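Local atomic coordinates of Tll0287 protein (PDB entry 5B82), a protein that binds a covalently attached heme c with His/Cys axial ligation in a PAS-like domain and probably serves in redox sensing or signalling linked to photosynthesis. Residues H117-W122 with F132-V137; R87-K92 with R173-V178; Q43-L48 with K65-P70. All blocks are in the same frame, centred on the assembly; numbering follows the deposited sequence.

Interaction 1: H117-W122 with F132-V137; sequences HLQAFW and FRRIDV. With HEC (heme c), chain B.
Phe121 and Phe132 meet across the beta hairpin formed by strands 120-125 and 128-136, part of the antiparallel sheet of a PAS-like domain. They are a hydrogen-bonded pair, and their ring planes are inclined by 30° and strongly offset, which leaves little stacking overlap. Phe132 CD2 sits over one face of the Phe121 ring, 3.5 Å from Phe121 CZ. Phe121 reaches this place with CG held between the backbone N and the carbonyl carbon (chi1 72°). Helix 103-114 packs on both rings.

On the opposite face Ala120 pairs with Arg133, its CB lying against Arg133 CG. Gln119 and Arg133 run side by side, pointing the same way; Arg133 NH1 meets a lone pair of Gln119 OE1 at 3.1 Å, the oxygen lying close to the guanidinium plane. Arg133 NH2 has its salt-bridge partner in Glu39. Arg134 turns toward segment 117-122, where NH1 donates in the guanidinium plane to Leu118 O, in the loop before the strand. Phe112 O also takes a bond from that nitrogen. On the other side of the guanidinium, still in its plane, NE makes a salt bridge, donating almost straight (177°) to the syn side of Asp136 OD1, 2.9 Å away.

Interaction 2: R87-K92 with R173-V178; sequences RQVALK and RGMYAV. With HEC (heme c), chain B.
Val89 and Met175 pair at the end of strand 85-89, which runs antiparallel to strand 172-181. Backbone bonds join two hydrogen-bonded pairs, Val89 with Met175 and Arg87 with Ala177, each bonded in both directions; Val89 N to Met175 O measures 2.9 Å. Between them Gln88 and Tyr176 make a non-hydrogen-bonded pair.

Apolar contacts gather on the face carrying Val89, Met175 and Ala177. Met175 runs extended beside Val89, bringing CE to 3.9 Å from Val89 CB, while Val89 CG2 touches Ala177 CB and also lies over one face of the Arg87 guanidinium, offset toward its rim; that guanidinium is bonded to Asn97 O and salt-bridged to Asp105. On the other face Gln88 and Tyr176 point the same way, amide and ring planes only 12° apart, with Gln88 CG against Tyr176 CD1. Beyond the pair, Gln88 OE1 takes a bond from Arg45 and Tyr176 OH is bonded to Asp42.

The polar contacts centre on Arg173, at a classic beta bulge where Arg173 and Gly174 both face Ile135. A bend at chi2 (72°) turns CD aside, and the guanidinium lies with one face toward the heme. Its NH2 donates to propionate oxygen O1A of the heme at 2.7 Å, and its NH1 to Lys92 O at 2.9 Å, the latter 30° out of the guanidinium plane. The positive charge would probably stabilise the ionised propionate. A water bridges Lys92 N and Arg173 O.

Helix 103-114 covers Met175, helix 28-49 packs on Tyr176, and strand 128-136 continues the sheet beyond strand 172-181.

Interaction 3: Q43-L48 with K65-P70; sequences QMRIGL and KAVCAP. With HEC (heme c), chain B.
Leu48 and Met44, one helical turn apart, close on Pro70 with their terminal methyls. Met44 CE lies 3.5 Å from Pro70 CB, its chain extended with CG anti to the backbone N (chi1 165°), while Leu48 CD1 meets Pro70 CG at 3.8 Å. Leu48 CD1 also presses on Val67 O, a buried oxygen without a polar partner. Helix 28-49 is thus packed against 65-70, the segment that carries an axial heme ligand in this PAS-like domain: Cys68 SG binds the iron at 2.1 Å, with His145 as the other axial residue. Arg45 lays one guanidinium face over the porphyrin near CHB, its NH2 bonded to Gln88 and Tyr176. An alanine here would probably leave Gln88 OE1 and Tyr176 OH without that donor and take away the guanidinium packed over the heme. At the outer edge, the extended Lys65 brings NZ to Leu48 O, modelled so short at 2.5 Å that the length is doubtful, with Thr51 OG1 as another partner.

Overall arrangement
All three contacts converge on the heme. Interactions 1 and 2 belong to one sheet, their centres about 10 Å apart, because strands 128-136 and 172-181 are neighbours: Arg173 N lies 2.8 Å from Ile135 O, and Tyr176 N at the same distance from Arg133 O. Interaction 3, whose centre is about 15 Å from that of interaction 2, supplies the Cys68 ligand and reaches the sheet through Arg45. Arg45 NH2 stands 2.8 Å from Gln88 OE1 and 3.0 Å from Tyr176 OH, tying the helix beside the heme to interaction 2; it also packs on Ile135 CD1 of interaction 1. Ile135 CD1 in turn meets heme methyl CMA at 3.5 Å.

Interaction 1: H117-W122 with F132-V137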
loop_
_atom_site.group_PDB
_atom_site.type_symbol
_atom_site.label_atom_id
_atom_site.label_comp_id
_atom_site.label_asym_id
_atom_site.label_seq_id
_atom_site.Cartn_x
_atom_site.Cartn_y
_atom_site.Cartn_z
ATOM N N HIS A 117 -15.338 -7.452 -2.895
ATOM C CA HIS A 117 -15.271 -8.319 -1.726
ATOM C C HIS A 117 -13.905 -9.009 -1.623
ATOM O O HIS A 117 -13.538 -9.521 -0.572
ATOM C CB HIS A 117 -16.352 -9.390 -1.792
ATOM C CG HIS A 117 -17.747 -8.862 -1.668
ATOM N ND1 HIS A 117 -18.345 -8.635 -0.449
ATOM C CD2 HIS A 117 -18.667 -8.536 -2.607
ATOM C CE1 HIS A 117 -19.569 -8.175 -0.640
ATOM N NE2 HIS A 117 -19.790 -8.108 -1.941
ATOM N N LEU A 118 -13.159 -9.042 -2.719
ATOM C CA LEU A 118 -11.874 -9.747 -2.705
ATOM C C LEU A 118 -10.860 -8.984 -1.863
ATOM O O LEU A 118 -10.428 -7.901 -2.248
ATOM C CB LEU A 118 -11.345 -9.914 -4.131
ATOM C CG LEU A 118 -9.986 -10.608 -4.257
ATOM C CD1 LEU A 118 -10.087 -12.036 -3.778
ATOM C CD2 LEU A 118 -9.514 -10.543 -5.705
ATOM N N GLN A 119 -10.466 -9.541 -0.720
ATOM C CA GLN A 119 -9.506 -8.837 0.134
ATOM C C GLN A 119 -8.049 -9.140 -0.199
ATOM O O GLN A 119 -7.183 -8.264 -0.090
ATOM C CB GLN A 119 -9.761 -9.126 1.606
ATOM C CG GLN A 119 -11.080 -8.541 2.103
ATOM C CD GLN A 119 -11.288 -7.089 1.680
ATOM O OE1 GLN A 119 -10.445 -6.225 1.934
ATOM N NE2 GLN A 119 -12.422 -6.814 1.030
ATOM N N ALA A 120 -7.769 -10.386 -0.562
ATOM C CA ALA A 120 -6.384 -10.774 -0.829
ATOM C C ALA A 120 -6.329 -12.096 -1.552
ATOM O O ALA A 120 -7.276 -12.866 -1.528
ATOM C CB ALA A 120 -5.591 -10.873 0.477
ATOM N N PHE A 121 -5.195 -12.383 -2.172
ATOM C CA PHE A 121 -5.059 -13.696 -2.780
ATOM C C PHE A 121 -3.591 -14.041 -2.943
ATOM O O PHE A 121 -2.740 -13.149 -2.929
ATOM C CB PHE A 121 -5.809 -13.759 -4.124
ATOM C CG PHE A 121 -5.161 -12.976 -5.230
ATOM C CD1 PHE A 121 -4.274 -13.593 -6.104
ATOM C CD2 PHE A 121 -5.449 -11.630 -5.411
ATOM C CE1 PHE A 121 -3.674 -12.879 -7.134
ATOM C CE2 PHE A 121 -4.854 -10.912 -6.435
ATOM C CZ PHE A 121 -3.957 -11.542 -7.301
ATOM N N TRP A 122 -3.303 -15.338 -3.041
ATOM C CA TRP A 122 -1.962 -15.700 -3.420
ATOM C C TRP A 122 -1.919 -16.556 -4.670
ATOM O O TRP A 122 -2.840 -17.284 -5.005
ATOM C CB TRP A 122 -1.060 -16.179 -2.256
ATOM C CG TRP A 122 -1.496 -17.336 -1.396
ATOM C CD1 TRP A 122 -2.362 -17.298 -0.339
ATOM C CD2 TRP A 122 -1.000 -18.681 -1.455
ATOM N NE1 TRP A 122 -2.469 -18.542 0.236
ATOM C CE2 TRP A 122 -1.641 -19.409 -0.432
ATOM C CE3 TRP A 122 -0.089 -19.343 -2.284
ATOM C CZ2 TRP A 122 -1.408 -20.762 -0.221
ATOM C CZ3 TRP A 122 0.146 -20.690 -2.072
ATOM C CH2 TRP A 122 -0.510 -21.385 -1.048
ATOM N N PHE A 132 -1.003 -10.828 -2.508
ATOM C CA PHE A 132 -1.467 -9.471 -2.727
ATOM C C PHE A 132 -2.613 -9.203 -1.765
ATOM O O PHE A 132 -3.456 -10.057 -1.557
ATOM C CB PHE A 132 -1.968 -9.291 -4.155
ATOM C CG PHE A 132 -0.923 -9.618 -5.206
ATOM C CD1 PHE A 132 -0.043 -8.648 -5.645
ATOM C CD2 PHE A 132 -0.838 -10.893 -5.739
ATOM C CE1 PHE A 132 0.940 -8.948 -6.613
ATOM C CE2 PHE A 132 0.132 -11.203 -6.713
ATOM C CZ PHE A 132 1.013 -10.228 -7.142
ATOM N N ARG A 133 -2.643 -8.004 -1.208
ATOM C CA ARG A 133 -3.707 -7.649 -0.276
ATOM C C ARG A 133 -4.176 -6.243 -0.606
ATOM O O ARG A 133 -3.386 -5.295 -0.627
ATOM C CB ARG A 133 -3.218 -7.788 1.173
ATOM C CG ARG A 133 -4.359 -7.831 2.248
ATOM C CD ARG A 133 -4.651 -6.468 2.810
ATOM N NE ARG A 133 -5.602 -6.533 3.930
ATOM C CZ ARG A 133 -6.912 -6.339 3.812
ATOM N NH1 ARG A 133 -7.437 -6.062 2.619
ATOM N NH2 ARG A 133 -7.701 -6.407 4.885
ATOM N N ARG A 134 -5.464 -6.104 -0.892
ATOM C CA ARG A 134 -5.988 -4.802 -1.297
ATOM C C ARG A 134 -5.883 -3.748 -0.189
ATOM O O ARG A 134 -5.922 -4.059 1.004
ATOM C CB ARG A 134 -7.437 -4.917 -1.809
ATOM C CG ARG A 134 -8.505 -4.599 -0.783
ATOM C CD ARG A 134 -9.921 -4.952 -1.281
ATOM N NE ARG A 134 -10.523 -3.947 -2.153
ATOM C CZ ARG A 134 -11.103 -4.218 -3.320
ATOM N NH1 ARG A 134 -11.150 -5.469 -3.766
ATOM N NH2 ARG A 134 -11.641 -3.241 -4.042
ATOM N N ILE A 135 -5.723 -2.501 -0.611
ATOM C CA ILE A 135 -5.775 -1.351 0.281
ATOM C C ILE A 135 -6.941 -0.473 -0.160
ATOM O O ILE A 135 -6.984 -0.017 -1.305
ATOM C CB ILE A 135 -4.488 -0.519 0.191
ATOM C CG1 ILE A 135 -3.283 -1.358 0.604
ATOM C CG2 ILE A 135 -4.585 0.722 1.083
ATOM C CD1 ILE A 135 -1.948 -0.808 0.141
ATOM N N ASP A 136 -7.889 -0.234 0.737
ATOM C CA ASP A 136 -9.013 0.622 0.401
ATOM C C ASP A 136 -8.845 2.007 1.018
ATOM O O ASP A 136 -8.029 2.203 1.916
ATOM C CB ASP A 136 -10.340 -0.012 0.826
ATOM C CG ASP A 136 -10.722 -1.218 -0.034
ATOM O OD1 ASP A 136 -10.374 -1.243 -1.237
ATOM O OD2 ASP A 136 -11.382 -2.140 0.497
ATOM N N VAL A 137 -9.615 2.964 0.522
ATOM C CA VAL A 137 -9.550 4.327 1.026
ATOM C C VAL A 137 -10.565 4.523 2.148
ATOM O O VAL A 137 -11.749 4.287 1.941
ATOM C CB VAL A 137 -9.851 5.324 -0.098
ATOM C CG1 VAL A 137 -9.915 6.742 0.447
ATOM C CG2 VAL A 137 -8.803 5.214 -1.202
HETATM FE FE HEC B . -0.848 7.622 2.189
HETATM C CHA HEC B . 1.723 6.786 0.134
HETATM C CHB HEC B . -2.489 4.687 1.239
HETATM C CHC HEC B . -3.343 8.249 4.395
HETATM C CHD HEC B . 0.545 10.696 2.831
HETATM N NA HEC B . -0.489 6.060 0.876
HETATM C C1A HEC B . 0.714 5.862 0.230
HETATM C C2A HEC B . 0.718 4.528 -0.340
HETATM C C3A HEC B . -0.452 3.960 -0.023
HETATM C C4A HEC B . -1.230 4.905 0.736
HETATM C CMA HEC B . -0.936 2.548 -0.393
HETATM C CAA HEC B . 1.873 3.878 -1.144
HETATM C CBA HEC B . 1.625 3.924 -2.651
HETATM C CGA HEC B . 1.999 5.274 -3.200
HETATM O O1A HEC B . 1.101 5.988 -3.708
HETATM O O2A HEC B . 3.193 5.662 -3.102
HETATM N NB HEC B . -2.584 6.652 2.687
HETATM C C1B HEC B . -3.058 5.439 2.234
HETATM C C2B HEC B . -4.249 5.095 2.982
HETATM C C3B HEC B . -4.488 6.083 3.846
HETATM C C4B HEC B . -3.444 7.075 3.688
HETATM C CMB HEC B . -5.114 3.826 2.765
HETATM C CAB HEC B . -5.655 6.160 4.859
HETATM C CBB HEC B . -5.523 5.053 5.936
HETATM N NC HEC B . -1.326 9.200 3.361
HETATM C C1C HEC B . -2.380 9.225 4.246
HETATM C C2C HEC B . -2.217 10.386 5.097
HETATM C C3C HEC B . -1.226 11.136 4.584
HETATM C C4C HEC B . -0.593 10.356 3.536
HETATM C CMC HEC B . -3.313 10.863 6.080
HETATM C CAC HEC B . -0.750 12.533 5.066
HETATM C CBC HEC B . -0.309 12.602 6.547
HETATM N ND HEC B . 0.816 8.621 1.540
HETATM C C1D HEC B . 1.276 9.831 2.049
HETATM C C2D HEC B . 2.645 10.035 1.614
HETATM C C3D HEC B . 2.986 8.814 0.770
HETATM C C4D HEC B . 1.804 7.996 0.777
HETATM C CMD HEC B . 3.569 11.229 1.926
HETATM C CAD HEC B . 4.323 8.485 0.070
HETATM C CBD HEC B . 5.132 7.722 1.112
HETATM C CGD HEC B . 6.403 7.154 0.521
HETATM O O1D HEC B . 7.278 7.938 0.089
HETATM O O2D HEC B . 6.534 5.910 0.497
HETATM O O HOH W 1 -13.081 -3.907 0.220
HETATM O O HOH W 2 -10.601 -3.528 2.542
HETATM O O HOH W 3 -10.515 -5.256 5.051
#

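Interaction 2: R87-K92 with R173-V178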
loop_
_atom_site.group_PDB
_atom_site.type_symbol
_atom_site.label_atom_id
_atom_site.label_comp_id
_atom_site.label_asym_id
_atom_site.label_seq_id
_atom_site.Cartn_x
_atom_site.Cartn_y
_atom_site.Cartn_z
ATOM N N ARG A 87 6.338 -4.786 -1.256
ATOM C CA ARG A 87 6.193 -3.494 -1.911
ATOM C C ARG A 87 4.731 -3.068 -2.033
ATOM O O ARG A 87 3.858 -3.874 -2.374
ATOM C CB ARG A 87 6.799 -3.561 -3.310
ATOM C CG ARG A 87 6.941 -2.218 -3.999
ATOM C CD ARG A 87 7.772 -2.366 -5.275
ATOM N NE ARG A 87 7.039 -3.045 -6.341
ATOM C CZ ARG A 87 6.410 -2.419 -7.330
ATOM N NH1 ARG A 87 6.420 -1.089 -7.395
ATOM N NH2 ARG A 87 5.773 -3.117 -8.256
ATOM N N GLN A 88 4.472 -1.792 -1.773
ATOM C CA GLN A 88 3.162 -1.224 -2.057
ATOM C C GLN A 88 3.105 -0.906 -3.537
ATOM O O GLN A 88 4.093 -0.463 -4.128
ATOM C CB GLN A 88 2.938 0.048 -1.252
ATOM C CG GLN A 88 2.875 -0.188 0.241
ATOM C CD GLN A 88 2.990 1.105 1.025
ATOM O OE1 GLN A 88 1.987 1.663 1.474
ATOM N NE2 GLN A 88 4.216 1.595 1.183
ATOM N N VAL A 89 1.954 -1.155 -4.140
ATOM C CA VAL A 89 1.770 -0.899 -5.559
ATOM C C VAL A 89 0.436 -0.215 -5.779
ATOM O O VAL A 89 -0.582 -0.666 -5.261
ATOM C CB VAL A 89 1.763 -2.210 -6.361
ATOM C CG1 VAL A 89 1.666 -1.909 -7.856
ATOM C CG2 VAL A 89 3.015 -3.039 -6.045
ATOM N N ALA A 90 0.441 0.875 -6.540
ATOM C CA ALA A 90 -0.792 1.583 -6.854
ATOM C C ALA A 90 -0.745 2.176 -8.251
ATOM O O ALA A 90 0.298 2.650 -8.702
ATOM C CB ALA A 90 -1.069 2.676 -5.821
ATOM N N LEU A 91 -1.883 2.126 -8.935
ATOM C CA LEU A 91 -2.047 2.782 -10.227
ATOM C C LEU A 91 -1.790 4.283 -10.087
ATOM O O LEU A 91 -1.077 4.882 -10.896
ATOM C CB LEU A 91 -3.464 2.549 -10.741
ATOM C CG LEU A 91 -3.920 3.406 -11.920
ATOM C CD1 LEU A 91 -3.442 2.818 -13.240
ATOM C CD2 LEU A 91 -5.438 3.572 -11.904
ATOM N N LYS A 92 -2.387 4.878 -9.057
ATOM C CA LYS A 92 -2.189 6.286 -8.734
ATOM C C LYS A 92 -1.270 6.365 -7.526
ATOM O O LYS A 92 -1.728 6.311 -6.382
ATOM C CB LYS A 92 -3.535 6.958 -8.421
ATOM C CG LYS A 92 -4.561 6.805 -9.534
ATOM C CD LYS A 92 -5.973 7.152 -9.067
ATOM C CE LYS A 92 -6.124 8.633 -8.765
ATOM N NZ LYS A 92 -7.539 8.960 -8.404
ATOM N N ARG A 173 -7.364 1.879 -3.313
ATOM C CA ARG A 173 -6.183 2.730 -3.202
ATOM C C ARG A 173 -4.965 2.133 -3.912
ATOM O O ARG A 173 -4.174 2.848 -4.531
ATOM C CB ARG A 173 -5.840 2.949 -1.727
ATOM C CG ARG A 173 -4.519 3.654 -1.500
ATOM C CD ARG A 173 -4.598 5.137 -1.876
ATOM N NE ARG A 173 -3.308 5.790 -1.672
ATOM C CZ ARG A 173 -2.342 5.849 -2.587
ATOM N NH1 ARG A 173 -2.526 5.306 -3.782
ATOM N NH2 ARG A 173 -1.196 6.459 -2.308
ATOM N N GLY A 174 -4.833 0.817 -3.802
ATOM C CA GLY A 174 -3.677 0.087 -4.289
ATOM C C GLY A 174 -3.653 -1.248 -3.573
ATOM O O GLY A 174 -4.701 -1.756 -3.153
ATOM N N MET A 175 -2.466 -1.816 -3.405
ATOM C CA MET A 175 -2.335 -3.131 -2.787
ATOM C C MET A 175 -0.963 -3.304 -2.174
ATOM O O MET A 175 -0.029 -2.566 -2.521
ATOM C CB MET A 175 -2.561 -4.226 -3.824
ATOM C CG MET A 175 -1.413 -4.386 -4.824
ATOM S SD MET A 175 -1.863 -5.509 -6.146
ATOM C CE MET A 175 -0.363 -5.418 -7.157
ATOM N N TYR A 176 -0.840 -4.251 -1.240
ATOM C CA TYR A 176 0.480 -4.745 -0.838
ATOM C C TYR A 176 0.818 -5.931 -1.730
ATOM O O TYR A 176 -0.074 -6.694 -2.100
ATOM C CB TYR A 176 0.498 -5.207 0.618
ATOM C CG TYR A 176 -0.008 -4.169 1.591
ATOM C CD1 TYR A 176 0.829 -3.167 2.073
ATOM C CD2 TYR A 176 -1.316 -4.199 2.031
ATOM C CE1 TYR A 176 0.358 -2.209 2.961
ATOM C CE2 TYR A 176 -1.789 -3.261 2.925
ATOM C CZ TYR A 176 -0.955 -2.268 3.378
ATOM O OH TYR A 176 -1.445 -1.332 4.253
ATOM N N ALA A 177 2.097 -6.084 -2.071
ATOM C CA ALA A 177 2.565 -7.208 -2.894
ATOM C C ALA A 177 3.790 -7.844 -2.250
ATOM O O ALA A 177 4.786 -7.167 -1.979
ATOM C CB ALA A 177 2.912 -6.738 -4.286
ATOM N N VAL A 178 3.710 -9.137 -1.974
ATOM C CA VAL A 178 4.840 -9.862 -1.407
ATOM C C VAL A 178 5.227 -11.027 -2.303
ATOM O O VAL A 178 4.358 -11.711 -2.838
ATOM C CB VAL A 178 4.502 -10.418 -0.017
ATOM C CG1 VAL A 178 5.671 -11.218 0.542
ATOM C CG2 VAL A 178 4.107 -9.288 0.925
HETATM FE FE HEC B . -0.848 7.622 2.189
HETATM C CHA HEC B . 1.723 6.786 0.134
HETATM C CHB HEC B . -2.489 4.687 1.239
HETATM C CHC HEC B . -3.343 8.249 4.395
HETATM C CHD HEC B . 0.545 10.696 2.831
HETATM N NA HEC B . -0.489 6.060 0.876
HETATM C C1A HEC B . 0.714 5.862 0.230
HETATM C C2A HEC B . 0.718 4.528 -0.340
HETATM C C3A HEC B . -0.452 3.960 -0.023
HETATM C C4A HEC B . -1.230 4.905 0.736
HETATM C CMA HEC B . -0.936 2.548 -0.393
HETATM C CAA HEC B . 1.873 3.878 -1.144
HETATM C CBA HEC B . 1.625 3.924 -2.651
HETATM C CGA HEC B . 1.999 5.274 -3.200
HETATM O O1A HEC B . 1.101 5.988 -3.708
HETATM O O2A HEC B . 3.193 5.662 -3.102
HETATM N NB HEC B . -2.584 6.652 2.687
HETATM C C1B HEC B . -3.058 5.439 2.234
HETATM C C2B HEC B . -4.249 5.095 2.982
HETATM C C3B HEC B . -4.488 6.083 3.846
HETATM C C4B HEC B . -3.444 7.075 3.688
HETATM C CMB HEC B . -5.114 3.826 2.765
HETATM C CAB HEC B . -5.655 6.160 4.859
HETATM C CBB HEC B . -5.523 5.053 5.936
HETATM N NC HEC B . -1.326 9.200 3.361
HETATM C C1C HEC B . -2.380 9.225 4.246
HETATM C C2C HEC B . -2.217 10.386 5.097
HETATM C C3C HEC B . -1.226 11.136 4.584
HETATM C C4C HEC B . -0.593 10.356 3.536
HETATM C CMC HEC B . -3.313 10.863 6.080
HETATM C CAC HEC B . -0.750 12.533 5.066
HETATM C CBC HEC B . -0.309 12.602 6.547
HETATM N ND HEC B . 0.816 8.621 1.540
HETATM C C1D HEC B . 1.276 9.831 2.049
HETATM C C2D HEC B . 2.645 10.035 1.614
HETATM C C3D HEC B . 2.986 8.814 0.770
HETATM C C4D HEC B . 1.804 7.996 0.777
HETATM C CMD HEC B . 3.569 11.229 1.926
HETATM C CAD HEC B . 4.323 8.485 0.070
HETATM C CBD HEC B . 5.132 7.722 1.112
HETATM C CGD HEC B . 6.403 7.154 0.521
HETATM O O1D HEC B . 7.278 7.938 0.089
HETATM O O2D HEC B . 6.534 5.910 0.497
HETATM O O HOH W 4 -4.351 3.676 -7.252
#

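Interaction 3: Q43-L48 with K65-P70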
loop_
_atom_site.group_PDB
_atom_site.type_symbol
_atom_site.label_atom_id
_atom_site.label_comp_id
_atom_site.label_asym_id
_atom_site.label_seq_id
_atom_site.Cartn_x
_atom_site.Cartn_y
_atom_site.Cartn_z
ATOM N N GLN A 43 -2.902 -2.415 9.494
ATOM C CA GLN A 43 -3.488 -1.887 10.718
ATOM C C GLN A 43 -2.612 -0.775 11.281
ATOM O O GLN A 43 -3.106 0.157 11.924
ATOM C CB GLN A 43 -3.710 -3.002 11.737
ATOM C CG GLN A 43 -4.874 -3.921 11.375
ATOM C CD GLN A 43 -6.233 -3.249 11.519
ATOM O OE1 GLN A 43 -6.517 -2.611 12.533
ATOM N NE2 GLN A 43 -7.080 -3.394 10.502
ATOM N N MET A 44 -1.313 -0.860 11.018
ATOM C CA MET A 44 -0.407 0.206 11.427
ATOM C C MET A 44 -0.732 1.486 10.689
ATOM O O MET A 44 -0.876 2.550 11.314
ATOM C CB MET A 44 1.052 -0.164 11.172
ATOM C CG MET A 44 2.004 1.034 11.241
ATOM S SD MET A 44 3.703 0.530 10.863
ATOM C CE MET A 44 4.407 2.086 10.348
ATOM N N ARG A 45 -0.847 1.406 9.361
ATOM C CA ARG A 45 -1.191 2.633 8.636
ATOM C C ARG A 45 -2.512 3.214 9.129
ATOM O O ARG A 45 -2.611 4.415 9.410
ATOM C CB ARG A 45 -1.276 2.416 7.126
ATOM C CG ARG A 45 -1.219 3.742 6.355
ATOM C CD ARG A 45 -1.966 3.667 5.028
ATOM N NE ARG A 45 -1.626 2.452 4.293
ATOM C CZ ARG A 45 -0.548 2.309 3.533
ATOM N NH1 ARG A 45 0.309 3.313 3.392
ATOM N NH2 ARG A 45 -0.330 1.158 2.910
ATOM N N ILE A 46 -3.525 2.354 9.223
ATOM C CA ILE A 46 -4.844 2.799 9.665
ATOM C C ILE A 46 -4.762 3.499 11.018
ATOM O O ILE A 46 -5.387 4.542 11.244
ATOM C CB ILE A 46 -5.819 1.615 9.711
ATOM C CG1 ILE A 46 -6.237 1.254 8.285
ATOM C CG2 ILE A 46 -7.039 1.947 10.552
ATOM C CD1 ILE A 46 -6.851 -0.121 8.156
ATOM N N GLY A 47 -3.951 2.930 11.902
ATOM C CA GLY A 47 -3.723 3.491 13.214
ATOM C C GLY A 47 -3.080 4.860 13.173
ATOM O O GLY A 47 -3.501 5.761 13.901
ATOM N N LEU A 48 -2.064 5.034 12.333
ATOM C CA LEU A 48 -1.420 6.349 12.243
ATOM C C LEU A 48 -2.377 7.400 11.669
ATOM O O LEU A 48 -2.436 8.535 12.147
ATOM C CB LEU A 48 -0.126 6.280 11.426
ATOM C CG LEU A 48 0.982 5.472 12.104
ATOM C CD1 LEU A 48 2.196 5.298 11.192
ATOM C CD2 LEU A 48 1.368 6.141 13.408
ATOM N N LYS A 65 2.165 15.089 10.043
ATOM C CA LYS A 65 2.428 13.822 10.716
ATOM C C LYS A 65 2.824 12.748 9.707
ATOM O O LYS A 65 2.253 12.670 8.621
ATOM C CB LYS A 65 1.170 13.385 11.470
ATOM C CG LYS A 65 1.199 12.009 12.108
ATOM C CD LYS A 65 -0.181 11.664 12.682
ATOM C CE LYS A 65 -0.161 10.358 13.474
ATOM N NZ LYS A 65 -1.512 9.992 14.003
ATOM N N ALA A 66 3.805 11.925 10.068
ATOM C CA ALA A 66 4.205 10.808 9.227
ATOM C C ALA A 66 3.152 9.716 9.321
ATOM O O ALA A 66 2.799 9.260 10.409
ATOM C CB ALA A 66 5.562 10.274 9.646
ATOM N N VAL A 67 2.627 9.311 8.178
ATOM C CA VAL A 67 1.612 8.280 8.170
ATOM C C VAL A 67 2.061 7.116 7.288
ATOM O O VAL A 67 2.190 5.986 7.760
ATOM C CB VAL A 67 0.249 8.846 7.726
ATOM C CG1 VAL A 67 -0.723 7.725 7.381
ATOM C CG2 VAL A 67 -0.329 9.776 8.815
ATOM N N CYS A 68 2.339 7.399 6.020
ATOM C CA CYS A 68 2.622 6.335 5.065
ATOM C C CYS A 68 4.117 6.023 4.875
ATOM O O CYS A 68 4.469 4.889 4.554
ATOM C CB CYS A 68 1.944 6.634 3.726
ATOM S SG CYS A 68 0.121 6.582 3.758
ATOM N N ALA A 69 4.992 7.010 5.076
ATOM C CA ALA A 69 6.437 6.757 4.985
ATOM C C ALA A 69 6.927 5.611 5.899
ATOM O O ALA A 69 7.658 4.708 5.437
ATOM C CB ALA A 69 7.244 8.039 5.214
ATOM N N PRO A 70 6.525 5.627 7.190
ATOM C CA PRO A 70 6.926 4.495 8.035
ATOM C C PRO A 70 6.381 3.146 7.565
ATOM O O PRO A 70 6.977 2.114 7.891
ATOM C CB PRO A 70 6.356 4.859 9.415
ATOM C CG PRO A 70 5.379 5.941 9.175
ATOM C CD PRO A 70 5.867 6.680 7.987
HETATM FE FE HEC B . -0.848 7.622 2.189
HETATM C CHA HEC B . 1.723 6.786 0.134
HETATM C CHB HEC B . -2.489 4.687 1.239
HETATM C CHC HEC B . -3.343 8.249 4.395
HETATM C CHD HEC B . 0.545 10.696 2.831
HETATM N NA HEC B . -0.489 6.060 0.876
HETATM C C1A HEC B . 0.714 5.862 0.230
HETATM C C2A HEC B . 0.718 4.528 -0.340
HETATM C C3A HEC B . -0.452 3.960 -0.023
HETATM C C4A HEC B . -1.230 4.905 0.736
HETATM C CMA HEC B . -0.936 2.548 -0.393
HETATM C CAA HEC B . 1.873 3.878 -1.144
HETATM C CBA HEC B . 1.625 3.924 -2.651
HETATM C CGA HEC B . 1.999 5.274 -3.200
HETATM O O1A HEC B . 1.101 5.988 -3.708
HETATM O O2A HEC B . 3.193 5.662 -3.102
HETATM N NB HEC B . -2.584 6.652 2.687
HETATM C C1B HEC B . -3.058 5.439 2.234
HETATM C C2B HEC B . -4.249 5.095 2.982
HETATM C C3B HEC B . -4.488 6.083 3.846
HETATM C C4B HEC B . -3.444 7.075 3.688
HETATM C CMB HEC B . -5.114 3.826 2.765
HETATM C CAB HEC B . -5.655 6.160 4.859
HETATM C CBB HEC B . -5.523 5.053 5.936
HETATM N NC HEC B . -1.326 9.200 3.361
HETATM C C1C HEC B . -2.380 9.225 4.246
HETATM C C2C HEC B . -2.217 10.386 5.097
HETATM C C3C HEC B . -1.226 11.136 4.584
HETATM C C4C HEC B . -0.593 10.356 3.536
HETATM C CMC HEC B . -3.313 10.863 6.080
HETATM C CAC HEC B . -0.750 12.533 5.066
HETATM C CBC HEC B . -0.309 12.602 6.547
HETATM N ND HEC B . 0.816 8.621 1.540
HETATM C C1D HEC B . 1.276 9.831 2.049
HETATM C C2D HEC B . 2.645 10.035 1.614
HETATM C C3D HEC B . 2.986 8.814 0.770
HETATM C C4D HEC B . 1.804 7.996 0.777
HETATM C CMD HEC B . 3.569 11.229 1.926
HETATM C CAD HEC B . 4.323 8.485 0.070
HETATM C CBD HEC B . 5.132 7.722 1.112
HETATM C CGD HEC B . 6.403 7.154 0.521
HETATM O O1D HEC B . 7.278 7.938 0.089
HETATM O O2D HEC B . 6.534 5.910 0.497
#